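Local coordinates for protein carbohydrate deacetylase Agd3 (PDB 6NWZ) that removes N-acetyl groups from the exopolysaccharide galactosaminogalactan, a deacetylation required for biofilm formation by the fungus Aspergillus fumigatus, at residues M116-V121 / R209-F214; P125-S130 / V202-D207; D255-V260 / D368-W373; G303-G308 / S387-H392. One frame throughout, in Å; residues are numbered along the deposited sequence.

Contact 1 of 4, residues M116-V121 / R209-F214. With ZN (zinc ion), chain J.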
loop_
_atom_site.group_PDB
_atom_site.type_symbol
_atom_site.label_atom_id
_atom_site.label_comp_id
_atom_site.label_asym_id
_atom_site.label_seq_id
_atom_site.Cartn_x
_atom_site.Cartn_y
_atom_site.Cartn_z
ATOM N N MET A 116 6.253 8.268 25.341
ATOM C CA MET A 116 7.193 7.220 24.967
ATOM C C MET A 116 6.444 5.929 24.676
ATOM O O MET A 116 5.483 5.585 25.372
ATOM C CB MET A 116 8.232 6.977 26.069
ATOM C CG MET A 116 9.116 5.765 25.833
ATOM S SD MET A 116 10.331 5.516 27.139
ATOM C CE MET A 116 11.356 6.970 26.928
ATOM N N VAL A 117 6.889 5.216 23.646
ATOM C CA VAL A 117 6.329 3.926 23.267
ATOM C C VAL A 117 7.423 2.876 23.395
ATOM O O VAL A 117 8.550 3.088 22.936
ATOM C CB VAL A 117 5.761 3.955 21.837
ATOM C CG1 VAL A 117 5.400 2.550 21.377
ATOM C CG2 VAL A 117 4.550 4.874 21.769
ATOM N N GLN A 118 7.093 1.751 24.027
ATOM C CA GLN A 118 8.006 0.620 24.142
ATOM C C GLN A 118 7.285 -0.642 23.695
ATOM O O GLN A 118 6.217 -0.968 24.222
ATOM C CB GLN A 118 8.515 0.458 25.574
ATOM C CG GLN A 118 9.277 1.651 26.092
ATOM C CD GLN A 118 10.341 1.252 27.086
ATOM O OE1 GLN A 118 11.081 0.291 26.866
ATOM N NE2 GLN A 118 10.423 1.982 28.189
ATOM N N PHE A 119 7.866 -1.350 22.731
ATOM C CA PHE A 119 7.314 -2.614 22.279
ATOM C C PHE A 119 8.399 -3.679 22.296
ATOM O O PHE A 119 9.597 -3.380 22.283
ATOM C CB PHE A 119 6.669 -2.504 20.881
ATOM C CG PHE A 119 7.619 -2.106 19.775
ATOM C CD1 PHE A 119 8.463 -3.041 19.183
ATOM C CD2 PHE A 119 7.627 -0.807 19.289
ATOM C CE1 PHE A 119 9.322 -2.675 18.152
ATOM C CE2 PHE A 119 8.481 -0.435 18.256
ATOM C CZ PHE A 119 9.329 -1.372 17.687
ATOM N N ASP A 120 7.951 -4.936 22.326
ATOM C CA ASP A 120 8.830 -6.097 22.471
ATOM C C ASP A 120 9.553 -6.064 23.816
ATOM O O ASP A 120 10.747 -6.355 23.912
ATOM C CB ASP A 120 9.821 -6.196 21.307
ATOM C CG ASP A 120 10.494 -7.552 21.225
ATOM O OD1 ASP A 120 9.993 -8.506 21.857
ATOM O OD2 ASP A 120 11.531 -7.659 20.537
ATOM N N VAL A 121 8.819 -5.713 24.872
ATOM C CA VAL A 121 9.364 -5.655 26.221
ATOM C C VAL A 121 8.664 -6.690 27.093
ATOM O O VAL A 121 7.501 -7.045 26.872
ATOM C CB VAL A 121 9.239 -4.242 26.840
ATOM C CG1 VAL A 121 10.031 -3.233 26.023
ATOM C CG2 VAL A 121 7.781 -3.824 26.950
ATOM N N ARG A 209 4.475 11.148 33.672
ATOM C CA ARG A 209 5.176 10.509 32.565
ATOM C C ARG A 209 4.259 9.482 31.913
ATOM O O ARG A 209 3.804 8.544 32.574
ATOM C CB ARG A 209 6.464 9.853 33.054
ATOM C CG ARG A 209 7.231 9.157 31.948
ATOM C CD ARG A 209 8.656 8.872 32.357
ATOM N NE ARG A 209 8.728 7.991 33.516
ATOM C CZ ARG A 209 8.735 6.664 33.447
ATOM N NH1 ARG A 209 8.668 6.053 32.269
ATOM N NH2 ARG A 209 8.807 5.949 34.559
ATOM N N GLU A 210 3.985 9.660 30.624
ATOM C CA GLU A 210 3.047 8.810 29.902
ATOM C C GLU A 210 3.808 7.854 28.997
ATOM O O GLU A 210 4.733 8.264 28.286
ATOM C CB GLU A 210 2.069 9.645 29.080
ATOM C CG GLU A 210 1.435 10.781 29.851
ATOM C CD GLU A 210 0.316 11.442 29.081
ATOM O OE1 GLU A 210 -0.843 11.355 29.534
ATOM O OE2 GLU A 210 0.593 12.035 28.016
ATOM N N GLN A 211 3.407 6.588 29.017
ATOM C CA GLN A 211 4.130 5.535 28.323
ATOM C C GLN A 211 3.133 4.510 27.807
ATOM O O GLN A 211 2.145 4.209 28.482
ATOM C CB GLN A 211 5.149 4.871 29.259
ATOM C CG GLN A 211 5.951 3.738 28.641
ATOM C CD GLN A 211 6.957 3.153 29.612
ATOM O OE1 GLN A 211 8.157 3.404 29.506
ATOM N NE2 GLN A 211 6.470 2.370 30.570
ATOM N N MET A 212 3.388 3.989 26.610
ATOM C CA MET A 212 2.606 2.900 26.038
ATOM C C MET A 212 3.539 1.715 25.824
ATOM O O MET A 212 4.566 1.846 25.148
ATOM C CB MET A 212 1.931 3.325 24.727
ATOM C CG MET A 212 1.228 2.186 23.997
ATOM S SD MET A 212 0.298 2.674 22.524
ATOM C CE MET A 212 -1.096 3.531 23.243
ATOM N N ALA A 213 3.189 0.568 26.409
ATOM C CA ALA A 213 4.048 -0.610 26.422
ATOM C C ALA A 213 3.329 -1.792 25.789
ATOM O O ALA A 213 2.192 -2.104 26.158
ATOM C CB ALA A 213 4.477 -0.968 27.850
ATOM N N PHE A 214 4.005 -2.456 24.853
ATOM C CA PHE A 214 3.479 -3.627 24.162
ATOM C C PHE A 214 4.265 -4.858 24.596
ATOM O O PHE A 214 5.480 -4.934 24.375
ATOM C CB PHE A 214 3.559 -3.451 22.645
ATOM C CG PHE A 214 2.478 -2.573 22.068
ATOM C CD1 PHE A 214 2.630 -1.199 22.026
ATOM C CD2 PHE A 214 1.317 -3.128 21.549
ATOM C CE1 PHE A 214 1.644 -0.392 21.490
ATOM C CE2 PHE A 214 0.326 -2.326 21.013
ATOM C CZ PHE A 214 0.489 -0.956 20.983
HETATM ZN ZN ZN J . -1.787 13.532 29.326
#
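E210 starts the pairing with its carbonyl: E210 O takes a weak bond from M116 N at 3.3 Å. Its side chain leads to a zinc ion held by E210 OE1 at 2.4 Å and by L684 O, while R115 forms a salt bridge with OE2. Q211 rises on the face that also carries M116 and Q118. Because its chain is fully extended (chi1 179°), it runs alongside M116 and lifts its amide to meet that of Q118. There Q118 NE2 donates to Q211 OE1 over 3.0 Å. The two amides stand nearly perpendicular (82°), and the donor sits well above the acceptor's carbonyl plane. Q211 NE2 is engaged by N204 OD1 and K126 O. M212 then makes the central rungs, M212 N to M116 O at 2.9 Å and Q118 N to M212 O at 2.8 Å. Its side chain shares the opposite face with V117, under W233 and W236 of helix 224-237. A213 adds a CA-H contact to Q118 O, and F214 N reaches the same oxygen at 2.7 Å. F214 CB packs on F119 CB (3.7 Å), and the F214 ring meets F218 edge-to-face. In this parallel ladder of the CBM87 region, backbone hydrogen bonds fix strands 115-119 and 209-214 together, a glutamine pair ties one face, and apolar side chains (V117, M212, F119, F214) pack on the other.

Contact 2 of 4, residues P125-S130 / V202-D207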
loop_
_atom_site.group_PDB
_atom_site.type_symbol
_atom_site.label_atom_id
_atom_site.label_comp_id
_atom_site.label_asym_id
_atom_site.label_seq_id
_atom_site.Cartn_x
_atom_site.Cartn_y
_atom_site.Cartn_z
ATOM N N PRO A 125 8.068 -4.197 36.461
ATOM C CA PRO A 125 7.609 -3.035 37.239
ATOM C C PRO A 125 7.692 -1.723 36.478
ATOM O O PRO A 125 6.872 -0.829 36.717
ATOM C CB PRO A 125 8.544 -3.040 38.457
ATOM C CG PRO A 125 9.062 -4.437 38.539
ATOM C CD PRO A 125 9.183 -4.894 37.119
ATOM N N LYS A 126 8.657 -1.582 35.564
ATOM C CA LYS A 126 8.767 -0.365 34.766
ATOM C C LYS A 126 7.566 -0.162 33.852
ATOM O O LYS A 126 7.378 0.942 33.328
ATOM C CB LYS A 126 10.049 -0.401 33.932
ATOM C CG LYS A 126 11.322 -0.470 34.753
ATOM C CD LYS A 126 12.443 -1.119 33.961
ATOM C CE LYS A 126 12.009 -2.476 33.421
ATOM N NZ LYS A 126 11.411 -3.352 34.473
ATOM N N PHE A 127 6.754 -1.197 33.643
ATOM C CA PHE A 127 5.565 -1.099 32.808
ATOM C C PHE A 127 4.295 -1.372 33.603
ATOM O O PHE A 127 3.242 -1.639 33.015
ATOM C CB PHE A 127 5.673 -2.050 31.617
ATOM C CG PHE A 127 6.948 -1.898 30.842
ATOM C CD1 PHE A 127 7.221 -0.724 30.156
ATOM C CD2 PHE A 127 7.881 -2.919 30.811
ATOM C CE1 PHE A 127 8.396 -0.579 29.445
ATOM C CE2 PHE A 127 9.054 -2.781 30.103
ATOM C CZ PHE A 127 9.314 -1.609 29.419
ATOM N N GLY A 128 4.384 -1.318 34.931
ATOM C CA GLY A 128 3.211 -1.434 35.780
ATOM C C GLY A 128 2.510 -2.770 35.701
ATOM O O GLY A 128 1.299 -2.841 35.944
ATOM N N ALA A 129 3.238 -3.836 35.377
ATOM C CA ALA A 129 2.630 -5.147 35.217
ATOM C C ALA A 129 3.638 -6.228 35.575
ATOM O O ALA A 129 4.838 -5.978 35.705
ATOM C CB ALA A 129 2.111 -5.354 33.789
ATOM N N SER A 130 3.128 -7.444 35.736
ATOM C CA SER A 130 3.947 -8.624 35.958
ATOM C C SER A 130 3.487 -9.732 35.027
ATOM O O SER A 130 2.311 -9.811 34.659
ATOM C CB SER A 130 3.867 -9.112 37.399
ATOM O OG SER A 130 2.512 -9.226 37.798
ATOM N N VAL A 202 -0.418 -1.929 27.536
ATOM C CA VAL A 202 -0.839 -1.035 28.605
ATOM C C VAL A 202 -0.467 0.397 28.243
ATOM O O VAL A 202 0.321 0.652 27.331
ATOM C CB VAL A 202 -0.219 -1.408 29.969
ATOM C CG1 VAL A 202 -0.649 -2.797 30.401
ATOM C CG2 VAL A 202 1.302 -1.305 29.921
ATOM N N ILE A 203 -1.058 1.332 28.983
ATOM C CA ILE A 203 -0.646 2.730 28.997
ATOM C C ILE A 203 -0.344 3.107 30.439
ATOM O O ILE A 203 -1.175 2.893 31.328
ATOM C CB ILE A 203 -1.720 3.663 28.410
ATOM C CG1 ILE A 203 -1.881 3.447 26.908
ATOM C CG2 ILE A 203 -1.358 5.107 28.672
ATOM C CD1 ILE A 203 -2.850 4.426 26.277
ATOM N N ASN A 204 0.842 3.657 30.670
ATOM C CA ASN A 204 1.289 4.015 32.006
ATOM C C ASN A 204 1.197 5.519 32.204
ATOM O O ASN A 204 1.440 6.299 31.278
ATOM C CB ASN A 204 2.730 3.558 32.245
ATOM C CG ASN A 204 2.913 2.073 32.041
ATOM O OD1 ASN A 204 3.687 1.647 31.186
ATOM N ND2 ASN A 204 2.209 1.273 32.832
ATOM N N ASN A 205 0.846 5.920 33.420
ATOM C CA ASN A 205 0.930 7.314 33.845
ATOM C C ASN A 205 1.675 7.305 35.174
ATOM O O ASN A 205 1.081 7.054 36.224
ATOM C CB ASN A 205 -0.446 7.950 33.968
ATOM C CG ASN A 205 -0.374 9.440 34.221
ATOM O OD1 ASN A 205 0.383 9.904 35.074
ATOM N ND2 ASN A 205 -1.158 10.203 33.471
ATOM N N PHE A 206 2.980 7.567 35.120
ATOM C CA PHE A 206 3.835 7.534 36.305
ATOM C C PHE A 206 4.093 8.969 36.754
ATOM O O PHE A 206 5.134 9.563 36.472
ATOM C CB PHE A 206 5.127 6.788 36.007
ATOM C CG PHE A 206 4.937 5.322 35.749
ATOM C CD1 PHE A 206 4.105 4.564 36.559
ATOM C CD2 PHE A 206 5.590 4.703 34.694
ATOM C CE1 PHE A 206 3.932 3.212 36.322
ATOM C CE2 PHE A 206 5.423 3.351 34.453
ATOM C CZ PHE A 206 4.593 2.605 35.265
ATOM N N ASP A 207 3.115 9.521 37.471
ATOM C CA ASP A 207 3.174 10.887 37.992
ATOM C C ASP A 207 3.502 11.893 36.889
ATOM O O ASP A 207 4.404 12.723 37.016
ATOM C CB ASP A 207 4.174 10.994 39.143
ATOM C CG ASP A 207 3.816 10.095 40.308
ATOM O OD1 ASP A 207 2.992 10.512 41.150
ATOM O OD2 ASP A 207 4.349 8.968 40.375
#
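N204 (chi1 -57°) and F206 (chi1 -67°) both set CG beside the backbone N, and both side chains thereby reach from strand 198-206 to the turn at K126-G128. N204 carries a polar link, its ND2 donating to F127 O over 3.1 Å. The amide comes at this carbonyl almost from directly above its plane, with a C=O...donor angle of 96°, so it does not use a lone pair. ND2 also bonds T182 OG1, on the neighbouring strand 182-188. N204 OD1 lies at the edge of the F127 ring, near its plane. Q211 NE2, from strand 209-214, bridges K126 O and N204 OD1. V202 adds a methyl to the carbonyl of F127, CG2 lying 3.7 Å from F127 O. F206 presents its ring edge-on: CE2 comes within 3.3 Å of K126 O, and CZ lies 3.9 Å from G128 N. One face of this ring is overlaid near its rim by N204 CB. The turn is itself closed by G128 N to P125 O (3.1 Å), and strand 129-131, which follows, pairs with 174-176. The F127 ring packs on V121 and on A213 of strand 209-214. Next to F206, D207 touches a glycan attached to the protein. N204 is thus gripped at both ends of its amide, and the turn is held on the CBM87 sheet by a few side-chain bonds together with ring-edge and methyl packing.

Contact 3 of 4, residues D255-V260 / D368-W373. With ZN (zinc ion), chain L; ZN (zinc ion), chain M.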
loop_
_atom_site.group_PDB
_atom_site.type_symbol
_atom_site.label_atom_id
_atom_site.label_comp_id
_atom_site.label_asym_id
_atom_site.label_seq_id
_atom_site.Cartn_x
_atom_site.Cartn_y
_atom_site.Cartn_z
ATOM N N ASP A 255 -5.647 -6.596 -16.636
ATOM C CA ASP A 255 -4.879 -6.620 -17.869
ATOM C C ASP A 255 -5.572 -7.480 -18.924
ATOM O O ASP A 255 -6.466 -8.277 -18.624
ATOM C CB ASP A 255 -3.467 -7.158 -17.619
ATOM C CG ASP A 255 -2.649 -6.285 -16.675
ATOM O OD1 ASP A 255 -3.132 -5.212 -16.251
ATOM O OD2 ASP A 255 -1.509 -6.683 -16.360
ATOM N N ASP A 256 -5.151 -7.292 -20.177
ATOM C CA ASP A 256 -5.483 -8.185 -21.287
ATOM C C ASP A 256 -6.937 -8.067 -21.733
ATOM O O ASP A 256 -7.482 -9.008 -22.315
ATOM C CB ASP A 256 -5.167 -9.644 -20.944
ATOM C CG ASP A 256 -3.699 -9.875 -20.661
ATOM O OD1 ASP A 256 -2.922 -8.897 -20.664
ATOM O OD2 ASP A 256 -3.322 -11.045 -20.441
ATOM N N MET A 257 -7.582 -6.927 -21.489
ATOM C CA MET A 257 -8.955 -6.756 -21.949
ATOM C C MET A 257 -9.012 -6.738 -23.473
ATOM O O MET A 257 -8.194 -6.092 -24.136
ATOM C CB MET A 257 -9.566 -5.476 -21.390
ATOM C CG MET A 257 -11.038 -5.276 -21.755
ATOM S SD MET A 257 -12.156 -6.569 -21.150
ATOM C CE MET A 257 -11.869 -6.467 -19.386
ATOM N N PHE A 258 -9.995 -7.459 -24.015
ATOM C CA PHE A 258 -10.270 -7.736 -25.421
ATOM C C PHE A 258 -9.409 -8.877 -25.957
ATOM O O PHE A 258 -9.625 -9.305 -27.089
ATOM C CB PHE A 258 -10.108 -6.509 -26.342
ATOM C CG PHE A 258 -11.171 -5.464 -26.153
ATOM C CD1 PHE A 258 -12.344 -5.509 -26.890
ATOM C CD2 PHE A 258 -10.999 -4.438 -25.239
ATOM C CE1 PHE A 258 -13.324 -4.550 -26.718
ATOM C CE2 PHE A 258 -11.974 -3.477 -25.064
ATOM C CZ PHE A 258 -13.136 -3.531 -25.801
ATOM N N LEU A 259 -8.454 -9.393 -25.189
ATOM C CA LEU A 259 -7.638 -10.514 -25.628
ATOM C C LEU A 259 -8.272 -11.839 -25.221
ATOM O O LEU A 259 -9.157 -11.902 -24.363
ATOM C CB LEU A 259 -6.226 -10.428 -25.041
ATOM C CG LEU A 259 -5.304 -9.292 -25.482
ATOM C CD1 LEU A 259 -3.928 -9.438 -24.846
ATOM C CD2 LEU A 259 -5.198 -9.245 -26.996
ATOM N N VAL A 260 -7.798 -12.909 -25.855
ATOM C CA VAL A 260 -8.098 -14.280 -25.464
ATOM C C VAL A 260 -6.864 -14.847 -24.777
ATOM O O VAL A 260 -5.748 -14.729 -25.300
ATOM C CB VAL A 260 -8.495 -15.140 -26.678
ATOM C CG1 VAL A 260 -8.734 -16.582 -26.259
ATOM C CG2 VAL A 260 -9.724 -14.570 -27.357
ATOM N N ASP A 368 -17.665 -6.182 -32.607
ATOM C CA ASP A 368 -17.349 -6.873 -31.361
ATOM C C ASP A 368 -18.387 -6.494 -30.308
ATOM O O ASP A 368 -18.486 -5.323 -29.922
ATOM C CB ASP A 368 -15.942 -6.491 -30.897
ATOM C CG ASP A 368 -15.403 -7.389 -29.790
ATOM O OD1 ASP A 368 -16.195 -7.939 -28.993
ATOM O OD2 ASP A 368 -14.166 -7.544 -29.724
ATOM N N ASP A 369 -19.155 -7.485 -29.838
ATOM C CA ASP A 369 -20.158 -7.223 -28.806
ATOM C C ASP A 369 -19.520 -6.646 -27.548
ATOM O O ASP A 369 -20.117 -5.800 -26.870
ATOM C CB ASP A 369 -20.920 -8.506 -28.472
ATOM C CG ASP A 369 -21.725 -9.036 -29.645
ATOM O OD1 ASP A 369 -21.465 -8.618 -30.793
ATOM O OD2 ASP A 369 -22.627 -9.870 -29.417
ATOM N N LEU A 370 -18.308 -7.094 -27.221
ATOM C CA LEU A 370 -17.622 -6.580 -26.044
ATOM C C LEU A 370 -17.233 -5.117 -26.219
ATOM O O LEU A 370 -17.241 -4.356 -25.244
ATOM C CB LEU A 370 -16.392 -7.438 -25.750
ATOM C CG LEU A 370 -15.554 -7.051 -24.536
ATOM C CD1 LEU A 370 -16.424 -7.032 -23.291
ATOM C CD2 LEU A 370 -14.382 -8.007 -24.373
ATOM N N LEU A 371 -16.904 -4.703 -27.445
ATOM C CA LEU A 371 -16.556 -3.304 -27.673
ATOM C C LEU A 371 -17.775 -2.403 -27.537
ATOM O O LEU A 371 -17.719 -1.368 -26.862
ATOM C CB LEU A 371 -15.932 -3.117 -29.051
ATOM C CG LEU A 371 -15.502 -1.652 -29.160
ATOM C CD1 LEU A 371 -14.003 -1.520 -28.954
ATOM C CD2 LEU A 371 -15.950 -1.023 -30.461
ATOM N N ARG A 372 -18.880 -2.768 -28.193
ATOM C CA ARG A 372 -20.096 -1.970 -28.080
ATOM C C ARG A 372 -20.532 -1.821 -26.630
ATOM O O ARG A 372 -21.111 -0.792 -26.261
ATOM C CB ARG A 372 -21.221 -2.588 -28.906
ATOM C CG ARG A 372 -20.908 -2.721 -30.379
ATOM C CD ARG A 372 -22.169 -2.972 -31.193
ATOM N NE ARG A 372 -22.976 -4.064 -30.651
ATOM C CZ ARG A 372 -22.754 -5.349 -30.901
ATOM N NH1 ARG A 372 -21.741 -5.713 -31.681
ATOM N NH2 ARG A 372 -23.542 -6.274 -30.367
ATOM N N TRP A 373 -20.262 -2.826 -25.794
ATOM C CA TRP A 373 -20.543 -2.682 -24.370
ATOM C C TRP A 373 -19.599 -1.673 -23.726
ATOM O O TRP A 373 -20.041 -0.770 -23.005
ATOM C CB TRP A 373 -20.447 -4.032 -23.666
ATOM C CG TRP A 373 -20.934 -3.980 -22.252
ATOM C CD1 TRP A 373 -22.207 -4.204 -21.814
ATOM C CD2 TRP A 373 -20.158 -3.674 -21.087
ATOM N NE1 TRP A 373 -22.271 -4.061 -20.448
ATOM C CE2 TRP A 373 -21.026 -3.737 -19.978
ATOM C CE3 TRP A 373 -18.814 -3.357 -20.874
ATOM C CZ2 TRP A 373 -20.593 -3.492 -18.679
ATOM C CZ3 TRP A 373 -18.387 -3.114 -19.583
ATOM C CH2 TRP A 373 -19.273 -3.184 -18.503
HETATM ZN ZN ZN L . -0.984 -8.558 -20.401
HETATM ZN ZN ZN M . -0.247 -8.693 -16.940
#
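F258 pushes its ring into the first turn of helix 369-375, where L370 CD2 lies over one face and L371 meets the rim. F258 CE1 is 3.6 Å from L371 CA, which sits in the ring plane, and 3.8 Å from L371 CB. At another part of the edge, D368 OD2 stands 3.9 Å from F258 CD1, its carboxylate turned 88° to the ring. M257, bent at chi2 (61°), brings SD within 4.2 Å of L370 CD2. D368 is the helix N-cap: OD1 accepts from L370 N at 2.9 Å, and OD2 forms a salt bridge with R272, which also bonds F258 O. The phenylalanine belongs to a type II turn, D256 to L259, that overlaps the end of strand 252-257. The strand's end carries the metal ligands, D256 OD1 at 2.0 Å from one zinc ion and D255 OD2 at 2.4 Å from another. The absence of hydrogen bonds across the contact is consistent with apolar packing fixing the turn beside the zinc-binding aspartates, the carboxylate at the ring edge perhaps adding a mild electrostatic attraction.

Contact 4 of 4, residues G303-G308 / S387-H392. With ZN (zinc ion), chain L.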
loop_
_atom_site.group_PDB
_atom_site.type_symbol
_atom_site.label_atom_id
_atom_site.label_comp_id
_atom_site.label_asym_id
_atom_site.label_seq_id
_atom_site.Cartn_x
_atom_site.Cartn_y
_atom_site.Cartn_z
ATOM N N GLY A 303 -6.996 -2.422 -18.447
ATOM C CA GLY A 303 -5.975 -2.208 -19.447
ATOM C C GLY A 303 -6.338 -2.929 -20.729
ATOM O O GLY A 303 -6.504 -4.152 -20.738
ATOM N N HIS A 304 -6.464 -2.163 -21.814
ATOM C CA HIS A 304 -7.014 -2.654 -23.069
ATOM C C HIS A 304 -5.918 -3.006 -24.067
ATOM O O HIS A 304 -4.858 -2.382 -24.106
ATOM C CB HIS A 304 -7.938 -1.609 -23.703
ATOM C CG HIS A 304 -9.089 -1.208 -22.837
ATOM N ND1 HIS A 304 -10.203 -2.001 -22.672
ATOM C CD2 HIS A 304 -9.306 -0.094 -22.098
ATOM C CE1 HIS A 304 -11.055 -1.395 -21.865
ATOM N NE2 HIS A 304 -10.535 -0.237 -21.503
ATOM N N ASN A 305 -6.201 -4.008 -24.900
ATOM C CA ASN A 305 -5.387 -4.335 -26.067
ATOM C C ASN A 305 -6.275 -4.181 -27.297
ATOM O O ASN A 305 -7.103 -5.051 -27.581
ATOM C CB ASN A 305 -4.822 -5.743 -25.969
ATOM C CG ASN A 305 -3.927 -5.921 -24.771
ATOM O OD1 ASN A 305 -4.371 -6.352 -23.709
ATOM N ND2 ASN A 305 -2.653 -5.591 -24.932
ATOM N N GLY A 306 -6.092 -3.079 -28.029
ATOM C CA GLY A 306 -6.968 -2.785 -29.151
ATOM C C GLY A 306 -6.978 -3.858 -30.223
ATOM O O GLY A 306 -8.010 -4.090 -30.860
ATOM N N ASN A 307 -5.840 -4.524 -30.443
ATOM C CA ASN A 307 -5.778 -5.531 -31.499
ATOM C C ASN A 307 -6.716 -6.698 -31.213
ATOM O O ASN A 307 -7.219 -7.332 -32.148
ATOM C CB ASN A 307 -4.340 -6.022 -31.677
ATOM C CG ASN A 307 -4.165 -6.895 -32.910
ATOM O OD1 ASN A 307 -4.307 -6.429 -34.042
ATOM N ND2 ASN A 307 -3.835 -8.165 -32.695
ATOM N N GLY A 308 -6.971 -6.990 -29.935
ATOM C CA GLY A 308 -7.952 -8.006 -29.602
ATOM C C GLY A 308 -9.352 -7.639 -30.052
ATOM O O GLY A 308 -10.184 -8.520 -30.296
ATOM N N SER A 387 -3.935 2.087 -21.334
ATOM C CA SER A 387 -3.436 1.297 -22.453
ATOM C C SER A 387 -2.566 0.142 -21.974
ATOM O O SER A 387 -1.754 0.291 -21.056
ATOM C CB SER A 387 -2.630 2.168 -23.418
ATOM O OG SER A 387 -2.042 1.379 -24.442
ATOM N N HIS A 388 -2.726 -1.010 -22.623
ATOM C CA HIS A 388 -1.921 -2.200 -22.369
ATOM C C HIS A 388 -1.192 -2.639 -23.640
ATOM O O HIS A 388 -0.926 -3.829 -23.837
ATOM C CB HIS A 388 -2.800 -3.324 -21.818
ATOM C CG HIS A 388 -2.039 -4.436 -21.164
ATOM N ND1 HIS A 388 -1.028 -4.215 -20.253
ATOM C CD2 HIS A 388 -2.158 -5.780 -21.275
ATOM C CE1 HIS A 388 -0.550 -5.377 -19.839
ATOM N NE2 HIS A 388 -1.219 -6.342 -20.445
ATOM N N THR A 389 -0.863 -1.664 -24.499
ATOM C CA THR A 389 -0.310 -1.827 -25.849
ATOM C C THR A 389 -1.318 -2.437 -26.818
ATOM O O THR A 389 -2.320 -3.031 -26.403
ATOM C CB THR A 389 0.977 -2.659 -25.854
ATOM O OG1 THR A 389 0.682 -4.026 -25.540
ATOM C CG2 THR A 389 1.971 -2.099 -24.856
ATOM N N PHE A 390 -1.058 -2.291 -28.118
ATOM C CA PHE A 390 -2.053 -2.664 -29.117
ATOM C C PHE A 390 -2.143 -4.179 -29.266
ATOM O O PHE A 390 -3.210 -4.770 -29.070
ATOM C CB PHE A 390 -1.727 -1.992 -30.455
ATOM C CG PHE A 390 -2.817 -2.122 -31.485
ATOM C CD1 PHE A 390 -4.065 -1.560 -31.275
ATOM C CD2 PHE A 390 -2.586 -2.796 -32.673
ATOM C CE1 PHE A 390 -5.065 -1.678 -32.228
ATOM C CE2 PHE A 390 -3.581 -2.917 -33.629
ATOM C CZ PHE A 390 -4.820 -2.358 -33.406
ATOM N N THR A 391 -1.026 -4.831 -29.587
ATOM C CA THR A 391 -1.022 -6.255 -29.894
ATOM C C THR A 391 -0.508 -7.118 -28.752
ATOM O O THR A 391 -0.460 -8.344 -28.897
ATOM C CB THR A 391 -0.180 -6.524 -31.147
ATOM O OG1 THR A 391 1.211 -6.515 -30.804
ATOM C CG2 THR A 391 -0.431 -5.451 -32.180
ATOM N N HIS A 392 -0.121 -6.510 -27.630
ATOM C CA HIS A 392 0.455 -7.222 -26.487
ATOM C C HIS A 392 1.800 -7.859 -26.834
ATOM O O HIS A 392 2.181 -8.882 -26.261
ATOM C CB HIS A 392 -0.514 -8.273 -25.935
ATOM C CG HIS A 392 -0.145 -8.778 -24.577
ATOM N ND1 HIS A 392 0.931 -9.613 -24.364
ATOM C CD2 HIS A 392 -0.704 -8.563 -23.363
ATOM C CE1 HIS A 392 1.019 -9.892 -23.076
ATOM N NE2 HIS A 392 0.039 -9.267 -22.447
HETATM ZN ZN ZN L . -0.984 -8.558 -20.401
HETATM O O HOH W 1 -3.452 -9.259 -30.272
#
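N305 and H388 set their flat groups steeply across each other, amide and imidazole planes 70° apart, with N305 OD1 lying in the plane of the H388 ring at its edge, 3.3 Å from CD2. The other end of the amide turns to the bend of the loop, N305 ND2 making a weak bond to T389 O (3.0 Å) and lying at the edge of the H392 ring, near its plane. H388 and H392 both hold CG anti to the backbone N (chi1 -163° and -165°), and they converge on one zinc ion through H388 NE2 at 2.2 Å and H392 NE2 at 2.4 Å. D256 supplies the third protein ligand, giving an Asp-His-His metal site like that of the family 4 carbohydrate esterases, with the histidines in an HxxxH pattern. Behind it, H304 and S387 form a parallel bridge, and H388 N bonds H304 O at 2.9 Å. The N307 side chain crosses that of F390 at about a right angle, its CB making a CH-pi contact over the ring face, 3.9 Å from the centroid, while N307 N bonds F390 O at 3.0 Å from above the carbonyl plane. N307 OD1 accepts from I328 N, and ND2 donates to a water 2.7 Å away, which is weakly linked to T391 O.

The four contacts fall into two distant pairs on opposite sides of the chain's centre, contacts 1 and 2 in the CBM87 range and contacts 3 and 4 in the deacetylase range. Strands 209-214 and 198-206 are sheet neighbours, so contact 2 extends contact 1 outward: a buried ladder of backbone hydrogen bonds gives way to a partly exposed turn held by side chains. Contacts 3 and 4 are both buried and are joined by backbone bonding between M257 and residues G303 and N305. They share a zinc ion, contact 3 bringing an aspartate beside an apolar helix contact, contact 4 two histidines in a polar loop. Contact 1, with its own zinc at a strand end, stays about 36 Å from contact 3 at the nearest atoms.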